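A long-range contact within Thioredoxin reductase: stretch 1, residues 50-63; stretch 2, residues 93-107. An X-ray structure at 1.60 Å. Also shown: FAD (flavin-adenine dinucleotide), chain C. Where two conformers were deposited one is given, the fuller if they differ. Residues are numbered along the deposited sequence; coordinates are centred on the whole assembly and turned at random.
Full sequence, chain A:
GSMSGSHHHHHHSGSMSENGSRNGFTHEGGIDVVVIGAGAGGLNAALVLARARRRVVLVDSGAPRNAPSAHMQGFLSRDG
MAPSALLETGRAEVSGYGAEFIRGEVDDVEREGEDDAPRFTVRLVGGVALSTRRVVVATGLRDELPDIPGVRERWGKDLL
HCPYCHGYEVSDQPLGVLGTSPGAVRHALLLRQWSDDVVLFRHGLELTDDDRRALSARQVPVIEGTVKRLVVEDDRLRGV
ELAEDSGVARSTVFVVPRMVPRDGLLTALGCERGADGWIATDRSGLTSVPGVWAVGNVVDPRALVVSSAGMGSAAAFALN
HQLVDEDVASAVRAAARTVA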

# COMPACT_ATOMS: atom_id res chain seq x y z
N ALA A 50 16.05 -6.74 1.45
CA ALA A 50 17.01 -7.48 2.28
C ALA A 50 16.64 -8.97 2.37
O ALA A 50 17.51 -9.83 2.33
CB ALA A 50 17.10 -6.87 3.67
N ARG A 51 15.34 -9.25 2.47
CA ARG A 51 14.85 -10.63 2.43
C ARG A 51 15.12 -11.30 1.07
O ARG A 51 15.24 -12.52 1.00
CB ARG A 51 13.35 -10.68 2.76
CG ARG A 51 13.04 -10.51 4.24
CD ARG A 51 11.54 -10.55 4.51
NE ARG A 51 10.93 -11.68 3.82
CZ ARG A 51 11.00 -12.95 4.21
NH1 ARG A 51 11.62 -13.29 5.34
NH2 ARG A 51 10.43 -13.90 3.47
N ALA A 52 15.24 -10.49 0.02
CA ALA A 52 15.63 -10.96 -1.31
C ALA A 52 17.16 -11.06 -1.49
O ALA A 52 17.65 -11.23 -2.61
CB ALA A 52 15.03 -10.06 -2.39
N ARG A 53 17.89 -10.94 -0.37
CA ARG A 53 19.34 -11.09 -0.34
C ARG A 53 20.08 -10.02 -1.16
O ARG A 53 21.20 -10.24 -1.61
CB ARG A 53 19.76 -12.50 -0.79
CG ARG A 53 18.99 -13.62 -0.09
CD ARG A 53 19.64 -14.97 -0.32
NE ARG A 53 20.83 -15.16 0.51
CZ ARG A 53 21.68 -16.17 0.37
NH1 ARG A 53 21.48 -17.09 -0.56
NH2 ARG A 53 22.74 -16.26 1.16
N ARG A 54 19.45 -8.86 -1.32
CA ARG A 54 20.10 -7.71 -1.95
C ARG A 54 20.80 -6.93 -0.84
O ARG A 54 20.29 -6.85 0.28
CB ARG A 54 19.09 -6.82 -2.66
CG ARG A 54 18.33 -7.49 -3.79
CD ARG A 54 19.25 -7.91 -4.93
NE ARG A 54 18.51 -8.49 -6.03
CZ ARG A 54 19.05 -8.99 -7.15
NH1 ARG A 54 20.37 -8.98 -7.33
NH2 ARG A 54 18.26 -9.50 -8.09
N ARG A 55 21.96 -6.38 -1.16
CA ARG A 55 22.71 -5.57 -0.20
C ARG A 55 22.15 -4.15 -0.19
O ARG A 55 22.25 -3.42 -1.18
CB ARG A 55 24.20 -5.59 -0.54
CG ARG A 55 24.77 -7.00 -0.50
CD ARG A 55 24.27 -7.73 0.74
NE ARG A 55 23.92 -9.12 0.47
CZ ARG A 55 23.05 -9.81 1.21
NH1 ARG A 55 22.45 -9.24 2.23
NH2 ARG A 55 22.78 -11.07 0.91
N VAL A 56 21.56 -3.78 0.94
CA VAL A 56 20.84 -2.51 1.09
C VAL A 56 21.51 -1.62 2.13
O VAL A 56 21.87 -2.08 3.21
CB VAL A 56 19.38 -2.76 1.52
CG1 VAL A 56 18.63 -1.44 1.72
CG2 VAL A 56 18.67 -3.63 0.50
N VAL A 57 21.66 -0.34 1.80
CA VAL A 57 22.04 0.69 2.76
C VAL A 57 20.92 1.72 2.81
O VAL A 57 20.48 2.22 1.77
CB VAL A 57 23.36 1.38 2.38
CG1 VAL A 57 23.70 2.49 3.38
CG2 VAL A 57 24.50 0.37 2.30
N LEU A 58 20.44 2.03 4.02
CA LEU A 58 19.47 3.10 4.21
C LEU A 58 20.18 4.32 4.76
O LEU A 58 20.99 4.20 5.68
CB LEU A 58 18.36 2.69 5.18
CG LEU A 58 17.50 1.49 4.77
CD1 LEU A 58 18.03 0.20 5.39
CD2 LEU A 58 16.05 1.73 5.15
N VAL A 59 19.86 5.49 4.21
CA VAL A 59 20.33 6.77 4.74
C VAL A 59 19.10 7.58 5.12
O VAL A 59 18.24 7.84 4.27
CB VAL A 59 21.18 7.55 3.72
CG1 VAL A 59 21.79 8.79 4.37
CG2 VAL A 59 22.29 6.67 3.14
N ASP A 60 19.00 7.97 6.39
CA ASP A 60 17.82 8.66 6.90
C ASP A 60 18.19 9.78 7.86
O ASP A 60 19.01 9.59 8.76
CB ASP A 60 16.89 7.67 7.61
CG ASP A 60 15.67 8.35 8.21
OD1 ASP A 60 14.72 8.64 7.46
OD2 ASP A 60 15.68 8.60 9.43
N SER A 61 17.56 10.94 7.68
CA SER A 61 17.91 12.14 8.45
C SER A 61 17.14 12.30 9.77
O SER A 61 17.36 13.27 10.50
CB SER A 61 17.73 13.39 7.58
OG SER A 61 16.40 13.52 7.12
N GLY A 62 16.25 11.36 10.08
CA GLY A 62 15.62 11.28 11.40
C GLY A 62 14.46 12.24 11.66
O GLY A 62 14.24 12.65 12.80
N ALA A 63 13.71 12.58 10.61
CA ALA A 63 12.61 13.54 10.72
C ALA A 63 11.31 13.00 10.12
O ALA A 63 10.85 13.50 9.09
CB ALA A 63 13.01 14.85 10.05
N GLU A 93 13.74 -5.16 12.39
CA GLU A 93 13.46 -6.18 11.38
C GLU A 93 14.45 -6.07 10.22
O GLU A 93 15.08 -7.06 9.84
CB GLU A 93 12.03 -6.03 10.83
CG GLU A 93 10.94 -6.39 11.82
CD GLU A 93 9.54 -6.08 11.31
OE1 GLU A 93 9.38 -5.23 10.40
OE2 GLU A 93 8.57 -6.67 11.84
N VAL A 94 14.59 -4.86 9.69
CA VAL A 94 15.44 -4.61 8.53
C VAL A 94 16.92 -4.90 8.81
O VAL A 94 17.59 -5.55 8.01
CB VAL A 94 15.22 -3.17 8.00
CG1 VAL A 94 16.27 -2.79 6.98
CG2 VAL A 94 13.83 -3.03 7.40
N SER A 95 17.42 -4.43 9.95
CA SER A 95 18.82 -4.66 10.33
C SER A 95 19.09 -6.15 10.62
O SER A 95 20.19 -6.64 10.37
CB SER A 95 19.22 -3.79 11.52
OG SER A 95 18.53 -4.16 12.69
N GLY A 96 18.08 -6.86 11.11
CA GLY A 96 18.18 -8.30 11.35
C GLY A 96 18.47 -9.11 10.09
O GLY A 96 19.10 -10.17 10.16
N TYR A 97 18.02 -8.61 8.94
CA TYR A 97 18.30 -9.24 7.65
C TYR A 97 19.63 -8.79 7.03
O TYR A 97 20.00 -9.27 5.95
CB TYR A 97 17.15 -9.00 6.67
CG TYR A 97 15.90 -9.78 7.01
CD1 TYR A 97 15.86 -11.16 6.84
CD2 TYR A 97 14.76 -9.15 7.51
CE1 TYR A 97 14.72 -11.88 7.15
CE2 TYR A 97 13.62 -9.86 7.82
CZ TYR A 97 13.61 -11.24 7.64
OH TYR A 97 12.48 -11.97 7.94
N GLY A 98 20.34 -7.89 7.70
CA GLY A 98 21.68 -7.49 7.27
C GLY A 98 21.77 -6.16 6.53
O GLY A 98 22.85 -5.75 6.11
N ALA A 99 20.64 -5.49 6.34
CA ALA A 99 20.65 -4.14 5.77
C ALA A 99 21.33 -3.20 6.75
O ALA A 99 21.25 -3.39 7.96
CB ALA A 99 19.24 -3.67 5.46
N GLU A 100 21.99 -2.17 6.22
CA GLU A 100 22.78 -1.26 7.04
C GLU A 100 22.17 0.14 7.07
O GLU A 100 21.64 0.61 6.06
CB GLU A 100 24.21 -1.21 6.53
CG GLU A 100 24.93 -2.54 6.70
CD GLU A 100 26.34 -2.52 6.15
OE1 GLU A 100 26.50 -2.58 4.91
OE2 GLU A 100 27.29 -2.46 6.96
N PHE A 101 22.23 0.78 8.23
CA PHE A 101 21.65 2.10 8.44
C PHE A 101 22.72 3.16 8.67
O PHE A 101 23.70 2.93 9.39
CB PHE A 101 20.73 2.09 9.66
CG PHE A 101 19.37 1.49 9.42
CD1 PHE A 101 18.31 2.29 9.01
CD2 PHE A 101 19.15 0.14 9.62
CE1 PHE A 101 17.05 1.75 8.80
CE2 PHE A 101 17.89 -0.41 9.41
CZ PHE A 101 16.84 0.39 9.00
N ILE A 102 22.51 4.32 8.05
CA ILE A 102 23.28 5.52 8.35
C ILE A 102 22.29 6.63 8.71
O ILE A 102 21.33 6.86 7.96
CB ILE A 102 24.12 5.99 7.14
CG1 ILE A 102 25.10 4.89 6.70
CG2 ILE A 102 24.87 7.28 7.46
CD1 ILE A 102 25.84 5.20 5.42
N ARG A 103 22.51 7.30 9.84
CA ARG A 103 21.74 8.50 10.14
C ARG A 103 22.49 9.70 9.56
O ARG A 103 23.54 10.09 10.07
CB ARG A 103 21.53 8.69 11.64
CG ARG A 103 20.65 9.89 11.96
CD ARG A 103 20.44 10.09 13.44
NE ARG A 103 19.84 11.39 13.73
CZ ARG A 103 18.58 11.57 14.10
NH1 ARG A 103 17.78 10.52 14.26
NH2 ARG A 103 18.11 12.79 14.34
N GLY A 104 21.94 10.26 8.49
CA GLY A 104 22.56 11.38 7.79
C GLY A 104 21.64 11.91 6.71
O GLY A 104 20.50 11.46 6.59
N GLU A 105 22.15 12.85 5.92
CA GLU A 105 21.36 13.50 4.88
C GLU A 105 22.04 13.35 3.53
O GLU A 105 23.19 13.76 3.36
CB GLU A 105 21.17 14.99 5.21
CG GLU A 105 20.30 15.73 4.20
CD GLU A 105 20.08 17.20 4.53
OE1 GLU A 105 20.37 17.62 5.67
OE2 GLU A 105 19.61 17.93 3.64
N VAL A 106 21.32 12.77 2.57
CA VAL A 106 21.80 12.70 1.19
C VAL A 106 21.58 14.06 0.54
O VAL A 106 20.46 14.59 0.59
CB VAL A 106 21.05 11.62 0.39
CG1 VAL A 106 21.50 11.62 -1.07
CG2 VAL A 106 21.25 10.25 1.01
N ASP A 107 22.62 14.63 -0.04
CA ASP A 107 22.48 15.91 -0.75
C ASP A 107 22.75 15.83 -2.25
O ASP A 107 22.60 16.83 -2.95
CB ASP A 107 23.33 17.00 -0.08
CG ASP A 107 24.80 16.87 -0.37
OD1 ASP A 107 25.27 15.75 -0.68
OD2 ASP A 107 25.50 17.90 -0.28
PA FAD C . 8.14 9.91 6.26
O1A FAD C . 7.47 9.01 7.27
O2A FAD C . 8.01 11.40 6.44
O5B FAD C . 9.70 9.54 6.22
C5B FAD C . 10.58 10.23 5.35
C4B FAD C . 11.99 10.12 5.91
O4B FAD C . 12.92 10.58 4.94
C3B FAD C . 12.19 10.97 7.16
O3B FAD C . 12.61 10.15 8.26
C2B FAD C . 13.25 11.98 6.77
O2B FAD C . 14.16 12.26 7.85
C1B FAD C . 13.96 11.29 5.61
N9A FAD C . 14.65 12.17 4.64
C8A FAD C . 14.11 13.19 3.95
N7A FAD C . 15.04 13.74 3.13
C5A FAD C . 16.18 13.06 3.29
C6A FAD C . 17.55 13.12 2.73
N6A FAD C . 17.87 14.06 1.81
N1A FAD C . 18.46 12.22 3.18
C2A FAD C . 18.15 11.28 4.10
N3A FAD C . 16.92 11.17 4.64
C4A FAD C . 15.92 12.02 4.29
N1 FAD C . -0.66 8.81 8.87
C2 FAD C . -1.31 7.73 9.38
O2 FAD C . -1.43 6.73 8.65
N3 FAD C . -1.83 7.72 10.62
C4 FAD C . -1.72 8.77 11.45
O4 FAD C . -2.21 8.73 12.60
C4X FAD C . -1.01 9.98 10.98
N5 FAD C . -0.85 11.10 11.74
C5X FAD C . -0.21 12.19 11.25
C6 FAD C . -0.06 13.31 12.05
C7 FAD C . 0.60 14.45 11.58
C7M FAD C . 0.74 15.66 12.47
C8 FAD C . 1.15 14.46 10.21
C8M FAD C . 1.86 15.68 9.68
C9 FAD C . 1.01 13.34 9.40
C9A FAD C . 0.35 12.20 9.86
N10 FAD C . 0.19 11.04 9.06
C10 FAD C . -0.48 9.93 9.60
C1' FAD C . 0.71 10.94 7.69
C2' FAD C . 2.13 10.36 7.74
O2' FAD C . 3.03 11.36 8.23
C3' FAD C . 2.60 9.89 6.36
O3' FAD C . 1.66 8.94 5.84
C4' FAD C . 3.98 9.23 6.39
O4' FAD C . 4.92 10.02 7.12
C5' FAD C . 4.53 9.01 4.99
O5' FAD C . 5.60 8.08 5.05
P FAD C . 6.92 8.26 4.16
O1P FAD C . 6.52 8.66 2.77
O2P FAD C . 7.78 7.04 4.38
O3P FAD C . 7.65 9.58 4.76
O HOH W 1 19.32 -11.11 3.92
O HOH W 2 24.34 -3.51 3.33
O HOH W 3 15.46 12.37 15.39

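How does the helix end of the second stretch meet the first? Val94 makes a modest apolar contact, its CG1 lying 3.8 Å from Leu58 CD1. Tyr97 does far more. Its CB packs 3.7 Å from Ala50 CB, and its ring lies under the Arg51 side chain, whose CG sits 3.5 Å from the ring centroid and almost on the ring normal. The same arginine then curls round to the phenol, where Arg51 NH1 donates a hydrogen bond to Tyr97 OH at 3.0 Å. A water also joins the backbones, donating to both Ala50 O and Tyr97 O.

What allows the chain to turn from helix to strand? Gly98 takes a positive phi in a Schellman motif, at backbone angles where a CB would jam against the preceding carbonyl. Ala99 then points toward the first stretch, its CB 4.0 Å from Val56 CB and 4.1 Å from Leu58 CD1.

How are the two strands joined? They run parallel, so hydrogen bonds alternate along the ladder: Glu100 N donates to Val56 O (3.0 Å), Glu100 O accepts from Leu58 N (2.8 Å), Ile102 N donates to Leu58 O (2.8 Å), and Ile102 O accepts from Asp60 N (3.0 Å). Phe101 shares a sheet face with Leu58, which lays CD1 over its ring, 3.9 Å from the centroid. On the other face, Ile102 CD1 meets Val57 CG1 at 4.0 Å.

What happens where the ladder ends? Arg103 reaches across to the first stretch, with Ser61 O and Gly62 CA over one face of its guanidinium. Gly104 N donates the last bond, to Asp60 O at 3.0 Å. Val106 CG2 packs 3.7 Å from Val59 CG1, while its backbone pairs with the FAD adenine and Asp60 OD1 accepts from FAD O3B at 2.7 Å, so both stretches hold the cofactor.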